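Local atomic coordinates of cystathionine beta-lyases/cystathionine gamma-synthases (Corynebacterium glutamicum, PDB entry 5X5H), a protein that probably catalyses the pyridoxal-phosphate-dependent condensation of O-succinyl-L-homoserine with L-cysteine to give L,L-cystathionine and succinate in methionine biosynthesis. Residues M83-R91 / Y107-F118. Sequence-based numbering, arbitrary orientation.
Sequences MAATDILFR and YGGTYRLIDTVF. With PLP (pyridoxal-5'-phosphate), chain B.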
loop_
_atom_site.group_PDB
_atom_site.type_symbol
_atom_site.label_atom_id
_atom_site.label_comp_id
_atom_site.label_asym_id
_atom_site.label_seq_id
_atom_site.Cartn_x
_atom_site.Cartn_y
_atom_site.Cartn_z
ATOM N N MET A 83 19.712 11.281 -1.805
ATOM C CA MET A 83 20.027 12.638 -2.138
ATOM C C MET A 83 19.464 13.648 -1.237
ATOM O O MET A 83 20.101 14.640 -0.861
ATOM C CB MET A 83 19.608 12.962 -3.555
ATOM C CG MET A 83 20.470 12.322 -4.641
ATOM S SD MET A 83 22.266 12.563 -4.497
ATOM C CE MET A 83 22.335 14.284 -4.054
ATOM N N ALA A 84 18.215 13.479 -0.793
ATOM C CA ALA A 84 17.631 14.499 0.102
ATOM C C ALA A 84 18.270 14.462 1.442
ATOM O O ALA A 84 18.464 15.505 2.118
ATOM C CB ALA A 84 16.134 14.239 0.311
ATOM N N ALA A 85 18.648 13.265 1.925
ATOM C CA ALA A 85 19.381 13.108 3.189
ATOM C C ALA A 85 20.730 13.844 3.086
ATOM O O ALA A 85 21.198 14.484 4.023
ATOM C CB ALA A 85 19.565 11.624 3.484
ATOM N N THR A 86 21.400 13.690 1.928
ATOM C CA THR A 86 22.724 14.346 1.689
ATOM C C THR A 86 22.496 15.855 1.728
ATOM O O THR A 86 23.270 16.583 2.384
ATOM C CB THR A 86 23.286 13.904 0.338
ATOM O OG1 THR A 86 23.530 12.465 0.356
ATOM C CG2 THR A 86 24.604 14.583 -0.008
ATOM N N ASP A 87 21.499 16.360 1.048
ATOM C CA ASP A 87 21.234 17.777 1.029
ATOM C C ASP A 87 20.991 18.346 2.408
ATOM O O ASP A 87 21.535 19.391 2.791
ATOM C CB ASP A 87 20.037 18.003 0.128
ATOM C CG ASP A 87 19.639 19.439 0.041
ATOM O OD1 ASP A 87 20.439 20.226 -0.566
ATOM O OD2 ASP A 87 18.501 19.877 0.474
ATOM N N ILE A 88 20.199 17.667 3.205
ATOM C CA ILE A 88 19.943 18.103 4.590
ATOM C C ILE A 88 21.216 18.080 5.385
ATOM O O ILE A 88 21.489 19.072 6.119
ATOM C CB ILE A 88 18.890 17.187 5.268
ATOM C CG1 ILE A 88 17.500 17.353 4.646
ATOM C CG2 ILE A 88 18.813 17.508 6.762
ATOM C CD1 ILE A 88 16.926 18.742 4.648
ATOM N N LEU A 89 22.048 17.039 5.300
ATOM C CA LEU A 89 23.258 17.007 6.092
ATOM C C LEU A 89 24.174 18.131 5.653
ATOM O O LEU A 89 24.784 18.852 6.494
ATOM C CB LEU A 89 23.928 15.605 6.001
ATOM C CG LEU A 89 24.831 14.982 6.988
ATOM C CD1 LEU A 89 24.482 15.275 8.412
ATOM C CD2 LEU A 89 25.004 13.554 6.512
ATOM N N PHE A 90 24.285 18.437 4.376
ATOM C CA PHE A 90 25.067 19.520 3.852
ATOM C C PHE A 90 24.594 20.843 4.495
ATOM O O PHE A 90 25.392 21.741 4.858
ATOM C CB PHE A 90 25.058 19.705 2.332
ATOM C CG PHE A 90 25.848 18.721 1.522
ATOM C CD1 PHE A 90 26.674 17.753 2.038
ATOM C CD2 PHE A 90 25.662 18.737 0.177
ATOM C CE1 PHE A 90 27.370 16.838 1.187
ATOM C CE2 PHE A 90 26.354 17.857 -0.653
ATOM C CZ PHE A 90 27.196 16.963 -0.125
ATOM N N ARG A 91 23.272 21.068 4.552
ATOM C CA ARG A 91 22.708 22.320 5.027
ATOM C C ARG A 91 22.892 22.483 6.474
ATOM O O ARG A 91 22.836 23.650 6.907
ATOM C CB ARG A 91 21.224 22.411 4.556
ATOM C CG ARG A 91 21.195 22.588 3.058
ATOM C CD ARG A 91 19.805 22.222 2.576
ATOM N NE ARG A 91 18.980 23.387 2.693
ATOM C CZ ARG A 91 17.701 23.450 2.355
ATOM N NH1 ARG A 91 17.107 22.387 1.887
ATOM N NH2 ARG A 91 17.120 24.625 2.340
ATOM N N TYR A 107 29.430 9.088 -6.145
ATOM C CA TYR A 107 28.225 9.072 -6.790
ATOM C C TYR A 107 28.086 10.481 -7.472
ATOM O O TYR A 107 28.276 11.581 -6.876
ATOM C CB TYR A 107 27.032 8.747 -5.787
ATOM C CG TYR A 107 25.776 8.805 -6.438
ATOM C CD1 TYR A 107 25.467 8.038 -7.608
ATOM C CD2 TYR A 107 24.733 9.631 -6.015
ATOM C CE1 TYR A 107 24.273 8.118 -8.334
ATOM C CE2 TYR A 107 23.581 9.689 -6.682
ATOM C CZ TYR A 107 23.243 8.946 -7.831
ATOM O OH TYR A 107 22.071 9.097 -8.565
ATOM N N GLY A 108 27.743 10.351 -8.732
ATOM C CA GLY A 108 27.607 11.544 -9.607
ATOM C C GLY A 108 26.570 12.517 -9.028
ATOM O O GLY A 108 26.761 13.730 -9.104
ATOM N N GLY A 109 25.530 11.984 -8.358
ATOM C CA GLY A 109 24.563 12.871 -7.771
ATOM C C GLY A 109 25.094 13.730 -6.586
ATOM O O GLY A 109 24.738 14.873 -6.459
ATOM N N THR A 110 25.966 13.187 -5.757
ATOM C CA THR A 110 26.625 13.884 -4.708
ATOM C C THR A 110 27.477 15.084 -5.261
ATOM O O THR A 110 27.428 16.223 -4.797
ATOM C CB THR A 110 27.475 13.001 -3.802
ATOM O OG1 THR A 110 26.660 11.891 -3.375
ATOM C CG2 THR A 110 28.018 13.758 -2.680
ATOM N N TYR A 111 28.260 14.692 -6.251
ATOM C CA TYR A 111 29.083 15.671 -6.926
ATOM C C TYR A 111 28.267 16.809 -7.595
ATOM O O TYR A 111 28.585 17.977 -7.379
ATOM C CB TYR A 111 29.942 14.953 -8.057
ATOM C CG TYR A 111 30.681 16.014 -8.954
ATOM C CD1 TYR A 111 31.717 16.703 -8.418
ATOM C CD2 TYR A 111 30.191 16.326 -10.190
ATOM C CE1 TYR A 111 32.327 17.748 -9.180
ATOM C CE2 TYR A 111 30.792 17.335 -10.930
ATOM C CZ TYR A 111 31.843 17.964 -10.418
ATOM O OH TYR A 111 32.399 19.042 -11.218
ATOM N N ARG A 112 27.192 16.471 -8.264
ATOM C CA ARG A 112 26.320 17.417 -8.930
ATOM C C ARG A 112 25.724 18.339 -7.901
ATOM O O ARG A 112 25.648 19.547 -8.082
ATOM C CB ARG A 112 25.267 16.756 -9.780
ATOM C CG ARG A 112 24.247 17.701 -10.436
ATOM C CD ARG A 112 23.274 16.944 -11.307
ATOM N NE ARG A 112 22.951 15.666 -10.613
ATOM C CZ ARG A 112 21.762 15.067 -10.512
ATOM N NH1 ARG A 112 20.646 15.578 -11.050
ATOM N NH2 ARG A 112 21.681 13.925 -9.846
ATOM N N LEU A 113 25.308 17.794 -6.779
ATOM C CA LEU A 113 24.747 18.671 -5.748
ATOM C C LEU A 113 25.732 19.679 -5.248
ATOM O O LEU A 113 25.393 20.853 -5.115
ATOM C CB LEU A 113 24.243 17.791 -4.563
ATOM C CG LEU A 113 23.473 18.503 -3.408
ATOM C CD1 LEU A 113 22.269 19.244 -3.862
ATOM C CD2 LEU A 113 23.114 17.472 -2.321
ATOM N N ILE A 114 26.946 19.255 -4.946
ATOM C CA ILE A 114 27.981 20.210 -4.507
ATOM C C ILE A 114 28.299 21.257 -5.598
ATOM O O ILE A 114 28.302 22.444 -5.343
ATOM C CB ILE A 114 29.227 19.451 -4.122
ATOM C CG1 ILE A 114 28.923 18.571 -2.882
ATOM C CG2 ILE A 114 30.351 20.509 -3.923
ATOM C CD1 ILE A 114 29.976 17.525 -2.609
ATOM N N ASP A 115 28.569 20.712 -6.767
ATOM C CA ASP A 115 29.196 21.523 -7.799
ATOM C C ASP A 115 28.174 22.435 -8.485
ATOM O O ASP A 115 28.554 23.558 -8.854
ATOM C CB ASP A 115 29.842 20.667 -8.826
ATOM C CG ASP A 115 30.490 21.534 -9.967
ATOM O OD1 ASP A 115 31.506 22.176 -9.677
ATOM O OD2 ASP A 115 29.955 21.556 -11.077
ATOM N N THR A 116 26.926 22.020 -8.702
ATOM C CA THR A 116 25.909 22.882 -9.301
ATOM C C THR A 116 25.181 23.717 -8.290
ATOM O O THR A 116 24.998 24.927 -8.467
ATOM C CB THR A 116 24.933 22.028 -10.181
ATOM O OG1 THR A 116 25.609 21.474 -11.314
ATOM C CG2 THR A 116 23.772 22.900 -10.669
ATOM N N VAL A 117 24.738 23.128 -7.199
ATOM C CA VAL A 117 23.921 23.836 -6.254
ATOM C C VAL A 117 24.697 24.524 -5.160
ATOM O O VAL A 117 24.587 25.753 -4.981
ATOM C CB VAL A 117 22.803 22.854 -5.645
ATOM C CG1 VAL A 117 21.938 23.556 -4.596
ATOM C CG2 VAL A 117 21.967 22.283 -6.792
ATOM N N PHE A 118 25.488 23.813 -4.351
ATOM C CA PHE A 118 26.063 24.430 -3.197
ATOM C C PHE A 118 27.105 25.529 -3.549
ATOM O O PHE A 118 27.233 26.502 -2.804
ATOM C CB PHE A 118 26.558 23.432 -2.156
ATOM C CG PHE A 118 25.443 22.872 -1.323
ATOM C CD1 PHE A 118 24.578 21.969 -1.878
ATOM C CD2 PHE A 118 25.143 23.449 -0.126
ATOM C CE1 PHE A 118 23.474 21.494 -1.168
ATOM C CE2 PHE A 118 24.076 22.969 0.639
ATOM C CZ PHE A 118 23.204 22.063 0.075
HETATM N N1 PLP B . 25.113 7.481 -2.495
HETATM C C2 PLP B . 25.419 6.400 -3.178
HETATM C C2A PLP B . 26.719 5.743 -2.858
HETATM C C3 PLP B . 24.498 5.833 -3.995
HETATM O O3 PLP B . 24.749 4.684 -4.711
HETATM C C4 PLP B . 23.239 6.420 -4.207
HETATM C C4A PLP B . 22.270 5.789 -5.121
HETATM C C5 PLP B . 22.982 7.672 -3.599
HETATM C C6 PLP B . 23.959 8.140 -2.739
HETATM C C5A PLP B . 21.713 8.490 -3.833
HETATM O O4P PLP B . 20.549 7.872 -3.187
HETATM P P PLP B . 19.105 8.033 -3.819
HETATM O O1P PLP B . 19.159 7.471 -5.226
HETATM O O2P PLP B . 18.308 7.231 -2.809
HETATM O O3P PLP B . 18.737 9.519 -3.779
HETATM O O HOH W 1 24.204 11.673 -2.183
#
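Phe90 and Leu113 show how two neighbouring helices can interlock while their leading ends serve a cofactor. Each is a knob in the other's hole: Phe90 enters among Thr110, Leu113, Ile114 and Phe118, and Leu113 among Met83, Thr86, Asp87 and Phe90. Phe90 turns the edge of its ring to the face of Phe118 in a T-shaped pair, centroids 5.3 Å apart and planes at 86°, and its CB adds a CH-pi contact over the same face. Asp87 OD1 and Arg91 CG lie at the rim of Phe118, the former 3.3 Å from its CE1. Asp87 is also salt-bridged to Arg91 of its own helix, OD2 to NH1 at 3.2 Å, and its OD1 to Arg91 NH2 of the second subunit, so the carboxylate links ring packing to the subunit interface. Toward the cofactor, the bend of Met83 at chi2 (-51°) sets SD at the edge of Tyr107, 3.8 Å from CE2, as a Met-aromatic contact; a further bend at chi3 turns CE toward Leu113 CD2, 3.7 Å away. A water donates to both Thr86 OG1, also hydrogen-bonded to Gly82 O, and Thr110 OG1. N-cap Tyr107 lies with one ring face against the pyridine ring, PLP C4 over its centre, its OH hydrogen-bonded to Arg54 NH1 of the second subunit; Met83 N donates to phosphate O3P at 2.8 Å. The helices run in the same sense, 38° apart, on one face of the central sheet: the alternating helix and strand order of the alpha/beta PLP-binding domain of trans-sulfuration enzymes, phosphate held at one helix start, pyridine ring faced by Tyr107 at the other.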